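UPF0311 protein CA_C3321 (Clostridium acetobutylicum ATCC 824, PDB 3G7G) is of unknown function but belongs to the UPF0311 (DUF3237) family and folds as an antiparallel beta-barrel. Local coordinates at residues 63-66 / 70-73. Residues are numbered along the deposited sequence; the frame is centred on the assembly and turned at random.
Sequences QIVR and KCEL
Ile64 and Glu72 form a hydrogen-bonded antiparallel pair near the turn of the hairpin 53-65/71-81 of the antiparallel barrel, Ile64 N reaching Glu72 O at 3.0 Å and Glu72 N returning to Ile64 O at 2.9 Å; past the strand end, Arg66 N adds a 2.7 Å bond to Lys70 O. On the face of Ile64 and Glu72, the branched Ile64, suited to an extended strand, lays CG2 alongside Glu72 CB at 3.7 Å. The same methyl lies 3.9 Å above the guanidinium plane of Arg66, toward its rim. A bend at chi2 (-63°) folds Arg66 back over this face, where NE meets Glu72 OE2 at 3.1 Å and NH2 meets OE1 at 3.3 Å; arginine's long chain and paired donors suit this side-on grip, and glutamate offers one oxygen to each. Both oxygens lie near the guanidinium plane but are approached from above the carboxylate, the two planes standing 66° apart. Arg66 NH1 turns instead to Val33 O. The other face mixes apolar and polar groups: Val65 CG2 rests 4.2 Å from Cys71 SG, a small thiol fitting a close non-hydrogen-bonded pair, while the buried Gln63 amide bonds to Asp61 and Gln37. A two-point salt bridge beside a methyl thus ties the hairpin end together, and Glu72 probably offsets part of the arginine's charge.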
loop_
_atom_site.group_PDB
_atom_site.type_symbol
_atom_site.label_atom_id
_atom_site.label_comp_id
_atom_site.label_asym_id
_atom_site.label_seq_id
_atom_site.Cartn_x
_atom_site.Cartn_y
_atom_site.Cartn_z
ATOM N N GLN A 63 -8.179 -10.648 -7.087
ATOM C CA GLN A 63 -9.175 -10.927 -6.064
ATOM C C GLN A 63 -8.771 -12.094 -5.187
ATOM O O GLN A 63 -8.185 -13.055 -5.645
ATOM C CB GLN A 63 -10.489 -11.293 -6.708
ATOM C CG GLN A 63 -10.971 -10.279 -7.647
ATOM C CD GLN A 63 -12.339 -10.614 -8.198
ATOM O OE1 GLN A 63 -12.750 -11.789 -8.264
ATOM N NE2 GLN A 63 -13.049 -9.588 -8.599
ATOM N N ILE A 64 -9.119 -12.009 -3.918
ATOM C CA ILE A 64 -8.953 -13.144 -3.042
ATOM C C ILE A 64 -10.229 -13.303 -2.203
ATOM O O ILE A 64 -10.671 -12.361 -1.548
ATOM C CB ILE A 64 -7.658 -12.966 -2.191
ATOM C CG1 ILE A 64 -7.417 -14.184 -1.284
ATOM C CG2 ILE A 64 -7.697 -11.614 -1.447
ATOM C CD1 ILE A 64 -6.160 -15.002 -1.590
ATOM N N VAL A 65 -10.818 -14.501 -2.237
ATOM C CA VAL A 65 -11.957 -14.853 -1.400
ATOM C C VAL A 65 -11.386 -15.533 -0.164
ATOM O O VAL A 65 -10.808 -16.648 -0.225
ATOM C CB VAL A 65 -12.934 -15.791 -2.104
ATOM C CG1 VAL A 65 -14.180 -16.010 -1.230
ATOM C CG2 VAL A 65 -13.328 -15.228 -3.449
ATOM N N ARG A 66 -11.495 -14.828 0.955
ATOM C CA ARG A 66 -10.943 -15.292 2.201
ATOM C C ARG A 66 -11.727 -16.521 2.724
ATOM O O ARG A 66 -12.870 -16.747 2.325
ATOM C CB ARG A 66 -10.933 -14.138 3.199
ATOM C CG ARG A 66 -9.960 -13.001 2.810
ATOM C CD ARG A 66 -8.507 -13.481 2.788
ATOM N NE ARG A 66 -7.603 -12.387 2.549
ATOM C CZ ARG A 66 -6.303 -12.513 2.337
ATOM N NH1 ARG A 66 -5.722 -13.709 2.324
ATOM N NH2 ARG A 66 -5.573 -11.422 2.143
ATOM N N LYS A 70 -15.330 -13.457 2.678
ATOM C CA LYS A 70 -15.140 -12.075 2.195
ATOM C C LYS A 70 -14.189 -12.031 1.019
ATOM O O LYS A 70 -13.115 -12.616 1.078
ATOM C CB LYS A 70 -14.609 -11.174 3.303
ATOM C CG LYS A 70 -14.341 -9.775 2.828
ATOM C CD LYS A 70 -14.069 -8.830 3.944
ATOM C CE LYS A 70 -12.628 -8.935 4.462
ATOM N NZ LYS A 70 -12.139 -7.585 4.858
ATOM N N CYS A 71 -14.598 -11.343 -0.049
ATOM C CA CYS A 71 -13.740 -11.126 -1.204
ATOM C C CYS A 71 -13.068 -9.739 -1.124
ATOM O O CYS A 71 -13.743 -8.716 -0.968
ATOM C CB CYS A 71 -14.575 -11.259 -2.466
ATOM S SG CYS A 71 -13.686 -11.036 -3.989
ATOM N N GLU A 72 -11.739 -9.734 -1.157
ATOM C CA GLU A 72 -10.916 -8.507 -1.240
ATOM C C GLU A 72 -10.510 -8.308 -2.691
ATOM O O GLU A 72 -9.905 -9.194 -3.287
ATOM C CB GLU A 72 -9.681 -8.650 -0.342
ATOM C CG GLU A 72 -10.025 -8.877 1.149
ATOM C CD GLU A 72 -8.792 -9.163 1.995
ATOM O OE1 GLU A 72 -7.665 -8.956 1.504
ATOM O OE2 GLU A 72 -8.945 -9.608 3.137
ATOM N N LEU A 73 -10.870 -7.154 -3.254
ATOM C CA LEU A 73 -10.672 -6.831 -4.658
ATOM C C LEU A 73 -9.673 -5.694 -4.844
ATOM O O LEU A 73 -9.733 -4.701 -4.127
ATOM C CB LEU A 73 -12.012 -6.362 -5.262
ATOM C CG LEU A 73 -13.119 -7.404 -5.115
ATOM C CD1 LEU A 73 -14.262 -6.829 -4.373
ATOM C CD2 LEU A 73 -13.583 -7.959 -6.477
#